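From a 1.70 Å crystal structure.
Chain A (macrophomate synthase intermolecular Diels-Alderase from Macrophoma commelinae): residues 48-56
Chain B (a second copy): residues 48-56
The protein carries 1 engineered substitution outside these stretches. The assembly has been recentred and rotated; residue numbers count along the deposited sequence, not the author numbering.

Chain A (48-56) HGIPSTFVT
Chain B (48-56) HGIPSTFVT

Two copies of the segment meet across an exact two-fold axis, running antiparallel in register: S52(A) lies opposite S52(B), with CA atoms 6.3 Å apart; I50(A) CA lies 6.8 Å from F54(B) CA, and F54(A) CA the same from I50(B) CA. Both copies share the same angles. Residues 49-52 are extended or turn-like (I50(A) phi/psi -83/118, P51(A) -76/72, S52(A) -149/121); a helix begins at T53(A) (-68/-25) and continues through F54(A) and V55(A) near -63/-42.

Apolar packing dominates the 411 Å² buried. The CA-to-CB bond of F54(B) points toward the partner; with chi1 t and chi2 -77°, its ring offers a face to P51(A), whose CD sits 3.6 Å from the F54(B) ring centroid, 15° off the normal, a CH-pi contact that suits proline's polarized CD hydrogens. I50(A), chi1 m and chi2 t, brings I50(A) CG2 to 3.7 Å from V55(B) CG2 and 3.9 Å from F54(B) CD1. At the axis V55(A) CG2 meets V55(B) CG2 at 4.1 Å, both valines chi1 t. Symmetry repeats each contact.

No direct hydrogen bond crosses; water does. One water donates to P51(A) O and bonds S52(B) OG, both 2.7 Å away; its mate reverses the chains. S52(A) CB approaches S52(B) CB at 3.8 Å, with both serines chi1 t; serine suits the place because its hydroxyl can cap the helix and also bind the bridging water. S52(A) OG caps its own helix, accepting from V55(A) N at 3.3 Å and weakly from F54(A) N at 3.3 Å.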

ATOM      1  N   HIS A  48      15.046  14.791   0.720  1.00  8.69           N
ATOM      2  CA  HIS A  48      13.779  14.083   0.936  1.00  7.76           C
ATOM      3  C   HIS A  48      14.023  12.640   1.400  1.00 10.55           C
ATOM      4  O   HIS A  48      14.455  11.771   0.625  1.00  8.68           O
ATOM      5  CB  HIS A  48      13.017  14.188  -0.405  1.00  7.31           C
ATOM      6  CG  HIS A  48      11.690  13.493  -0.466  1.00  7.62           C
ATOM      7  ND1 HIS A  48      10.834  13.390   0.614  1.00  9.37           N
ATOM      8  CD2 HIS A  48      11.010  12.997  -1.528  1.00  9.57           C
ATOM      9  CE1 HIS A  48       9.686  12.868   0.215  1.00  9.12           C
ATOM     10  NE2 HIS A  48       9.765  12.620  -1.082  1.00 10.00           N
ATOM     11  N   GLY A  49      13.759  12.405   2.690  1.00  8.73           N
ATOM     12  CA  GLY A  49      13.955  11.094   3.290  1.00  7.74           C
ATOM     13  C   GLY A  49      12.668  10.478   3.826  1.00 11.31           C
ATOM     14  O   GLY A  49      12.671   9.332   4.265  1.00 11.46           O
ATOM     15  N   ILE A  50      11.576  11.236   3.808  1.00  8.63           N
ATOM     16  CA  ILE A  50      10.281  10.719   4.273  1.00 10.24           C
ATOM     17  C   ILE A  50       9.676   9.954   3.101  1.00  9.08           C
ATOM     18  O   ILE A  50       9.398  10.545   2.054  1.00 12.03           O
ATOM     19  CB  ILE A  50       9.328  11.864   4.667  1.00  6.98           C
ATOM     20  CG1 ILE A  50       9.901  12.626   5.869  1.00  8.21           C
ATOM     21  CG2 ILE A  50       7.953  11.296   5.014  1.00  9.73           C
ATOM     22  CD1 ILE A  50       9.161  13.930   6.190  1.00  8.55           C
ATOM     23  N   PRO A  51       9.444   8.636   3.264  1.00 10.14           N
ATOM     24  CA  PRO A  51       8.883   7.806   2.194  1.00 10.65           C
ATOM     25  C   PRO A  51       7.397   8.007   1.979  1.00 11.85           C
ATOM     26  O   PRO A  51       6.579   7.144   2.311  1.00 10.65           O
ATOM     27  CB  PRO A  51       9.235   6.393   2.652  1.00 11.64           C
ATOM     28  CG  PRO A  51       9.032   6.494   4.140  1.00 11.36           C
ATOM     29  CD  PRO A  51       9.672   7.836   4.488  1.00  7.53           C
ATOM     30  N   SER A  52       7.056   9.160   1.413  1.00  8.77           N
ATOM     31  CA  SER A  52       5.662   9.499   1.161  1.00 10.47           C
ATOM     32  C   SER A  52       5.592  10.370  -0.084  1.00 12.09           C
ATOM     33  O   SER A  52       6.204  11.445  -0.125  1.00  7.42           O
ATOM     34  CB  SER A  52       5.099  10.280   2.359  1.00  9.26           C
ATOM     35  OG  SER A  52       3.886  10.913   2.003  1.00  8.24           O
ATOM     36  N   THR A  53       4.866   9.912  -1.100  1.00 10.30           N
ATOM     37  CA  THR A  53       4.748  10.716  -2.310  1.00  9.20           C
ATOM     38  C   THR A  53       3.948  11.981  -2.014  1.00  9.30           C
ATOM     39  O   THR A  53       4.114  12.982  -2.702  1.00  9.02           O
ATOM     40  CB  THR A  53       4.089   9.942  -3.460  1.00 14.73           C
ATOM     41  OG1 THR A  53       2.780   9.528  -3.064  1.00 17.89           O
ATOM     42  CG2 THR A  53       4.924   8.716  -3.816  1.00 11.55           C
ATOM     43  N   PHE A  54       3.089  11.951  -0.993  1.00  6.90           N
ATOM     44  CA  PHE A  54       2.321  13.151  -0.643  1.00  9.62           C
ATOM     45  C   PHE A  54       3.333  14.218  -0.216  1.00  9.63           C
ATOM     46  O   PHE A  54       3.226  15.382  -0.599  1.00  8.51           O
ATOM     47  CB  PHE A  54       1.326  12.845   0.495  1.00  9.31           C
ATOM     48  CG  PHE A  54       0.369  13.962   0.785  1.00  9.75           C
ATOM     49  CD1 PHE A  54       0.774  15.079   1.501  1.00 11.79           C
ATOM     50  CD2 PHE A  54      -0.950  13.902   0.314  1.00 12.60           C
ATOM     51  CE1 PHE A  54      -0.123  16.135   1.749  1.00  9.07           C
ATOM     52  CE2 PHE A  54      -1.842  14.933   0.548  1.00 11.74           C
ATOM     53  CZ  PHE A  54      -1.436  16.058   1.266  1.00 13.10           C
ATOM     54  N   VAL A  55       4.328  13.818   0.572  1.00  6.85           N
ATOM     55  CA  VAL A  55       5.368  14.760   0.984  1.00  6.85           C
ATOM     56  C   VAL A  55       6.131  15.266  -0.247  1.00  5.83           C
ATOM     57  O   VAL A  55       6.435  16.452  -0.348  1.00  7.01           O
ATOM     58  CB  VAL A  55       6.350  14.100   1.977  1.00  4.68           C
ATOM     59  CG1 VAL A  55       7.553  15.027   2.240  1.00  7.44           C
ATOM     60  CG2 VAL A  55       5.626  13.835   3.297  1.00  7.51           C
ATOM     61  N   THR A  56       6.442  14.378  -1.189  1.00  6.87           N
ATOM     62  CA  THR A  56       7.158  14.821  -2.381  1.00  8.18           C
ATOM     63  C   THR A  56       6.354  15.921  -3.067  1.00  7.10           C
ATOM     64  O   THR A  56       6.908  16.901  -3.561  1.00  6.42           O
ATOM     65  CB  THR A  56       7.330  13.693  -3.414  1.00  9.02           C
ATOM     66  OG1 THR A  56       7.633  12.466  -2.739  1.00  7.96           O
ATOM     67  CG2 THR A  56       8.468  14.040  -4.373  1.00  8.20           C
TER
ATOM     68  N   HIS B  48      -1.972  17.290  11.952  1.00  8.69           N
ATOM     69  CA  HIS B  48      -1.407  16.275  11.055  1.00  7.76           C
ATOM     70  C   HIS B  48      -2.366  15.962   9.898  1.00 10.55           C
ATOM     71  O   HIS B  48      -3.415  15.320  10.076  1.00  8.68           O
ATOM     72  CB  HIS B  48      -1.098  15.058  11.957  1.00  7.31           C
ATOM     73  CG  HIS B  48      -0.548  13.846  11.265  1.00  7.62           C
ATOM     74  ND1 HIS B  48       0.293  13.911  10.171  1.00  9.37           N
ATOM     75  CD2 HIS B  48      -0.603  12.538  11.615  1.00  9.57           C
ATOM     76  CE1 HIS B  48       0.732  12.698   9.884  1.00  9.12           C
ATOM     77  NE2 HIS B  48       0.205  11.844  10.745  1.00 10.00           N
ATOM     78  N   GLY B  49      -2.000  16.450   8.707  1.00  8.73           N
ATOM     79  CA  GLY B  49      -2.809  16.257   7.514  1.00  7.74           C
ATOM     80  C   GLY B  49      -2.094  15.468   6.423  1.00 11.31           C
ATOM     81  O   GLY B  49      -2.696  15.145   5.403  1.00 11.46           O
ATOM     82  N   ILE B  50      -0.813  15.173   6.624  1.00  8.63           N
ATOM     83  CA  ILE B  50      -0.050  14.388   5.644  1.00 10.24           C
ATOM     84  C   ILE B  50      -0.353  12.922   5.936  1.00  9.08           C
ATOM     85  O   ILE B  50      -0.036  12.427   7.020  1.00 12.03           O
ATOM     86  CB  ILE B  50       1.466  14.622   5.795  1.00  6.98           C
ATOM     87  CG1 ILE B  50       1.800  16.084   5.472  1.00  8.21           C
ATOM     88  CG2 ILE B  50       2.230  13.690   4.856  1.00  9.73           C
ATOM     89  CD1 ILE B  50       3.236  16.489   5.825  1.00  8.55           C
ATOM     90  N   PRO B  51      -0.953  12.200   4.966  1.00 10.14           N
ATOM     91  CA  PRO B  51      -1.305  10.790   5.151  1.00 10.65           C
ATOM     92  C   PRO B  51      -0.121   9.848   5.073  1.00 11.85           C
ATOM     93  O   PRO B  51       0.041   9.100   4.106  1.00 10.65           O
ATOM     94  CB  PRO B  51      -2.328  10.556   4.043  1.00 11.64           C
ATOM     95  CG  PRO B  51      -1.751  11.372   2.917  1.00 11.36           C
ATOM     96  CD  PRO B  51      -1.319  12.662   3.610  1.00  7.53           C
ATOM     97  N   SER B  52       0.708   9.890   6.112  1.00  8.77           N
ATOM     98  CA  SER B  52       1.900   9.055   6.168  1.00 10.47           C
ATOM     99  C   SER B  52       2.185   8.714   7.623  1.00 12.09           C
ATOM    100  O   SER B  52       2.380   9.618   8.445  1.00  7.42           O
ATOM    101  CB  SER B  52       3.094   9.824   5.583  1.00  9.26           C
ATOM    102  OG  SER B  52       4.306   9.188   5.937  1.00  8.24           O
ATOM    103  N   THR B  53       2.200   7.424   7.948  1.00 10.30           N
ATOM    104  CA  THR B  53       2.489   7.041   9.324  1.00  9.20           C
ATOM    105  C   THR B  53       3.940   7.373   9.659  1.00  9.30           C
ATOM    106  O   THR B  53       4.265   7.578  10.823  1.00  9.02           O
ATOM    107  CB  THR B  53       2.225   5.551   9.580  1.00 14.73           C
ATOM    108  OG1 THR B  53       3.046   4.768   8.711  1.00 17.89           O
ATOM    109  CG2 THR B  53       0.757   5.224   9.322  1.00 11.55           C
ATOM    110  N   PHE B  54       4.813   7.439   8.652  1.00  6.90           N
ATOM    111  CA  PHE B  54       6.213   7.790   8.914  1.00  9.62           C
ATOM    112  C   PHE B  54       6.217   9.215   9.472  1.00  9.63           C
ATOM    113  O   PHE B  54       6.922   9.517  10.434  1.00  8.51           O
ATOM    114  CB  PHE B  54       7.046   7.699   7.620  1.00  9.31           C
ATOM    115  CG  PHE B  54       8.522   7.855   7.833  1.00  9.75           C
ATOM    116  CD1 PHE B  54       9.082   9.105   8.052  1.00 11.79           C
ATOM    117  CD2 PHE B  54       9.358   6.730   7.836  1.00 12.60           C
ATOM    118  CE1 PHE B  54      10.465   9.242   8.275  1.00  9.07           C
ATOM    119  CE2 PHE B  54      10.719   6.849   8.056  1.00 11.74           C
ATOM    120  CZ  PHE B  54      11.283   8.104   8.278  1.00 13.10           C
ATOM    121  N   VAL B  55       5.417  10.095   8.874  1.00  6.85           N
ATOM    122  CA  VAL B  55       5.320  11.465   9.375  1.00  6.85           C
ATOM    123  C   VAL B  55       4.760  11.460  10.803  1.00  5.83           C
ATOM    124  O   VAL B  55       5.239  12.194  11.664  1.00  7.01           O
ATOM    125  CB  VAL B  55       4.419  12.325   8.461  1.00  4.68           C
ATOM    126  CG1 VAL B  55       4.154  13.699   9.107  1.00  7.44           C
ATOM    127  CG2 VAL B  55       5.120  12.532   7.118  1.00  7.51           C
ATOM    128  N   THR B  56       3.751  10.633  11.068  1.00  6.87           N
ATOM    129  CA  THR B  56       3.198  10.589  12.418  1.00  8.18           C
ATOM    130  C   THR B  56       4.310  10.248  13.404  1.00  7.10           C
ATOM    131  O   THR B  56       4.380  10.797  14.501  1.00  6.42           O
ATOM    132  CB  THR B  56       2.121   9.500  12.575  1.00  9.02           C
ATOM    133  OG1 THR B  56       1.303   9.461  11.400  1.00  7.96           O
ATOM    134  CG2 THR B  56       1.250   9.807  13.792  1.00  8.20           C
TER
HETATM  135  O   HOH W   1       4.834   7.087   4.355  1.00 18.05           O
HETATM  136  O   HOH W   2       1.810   9.216   2.085  1.00 18.05           O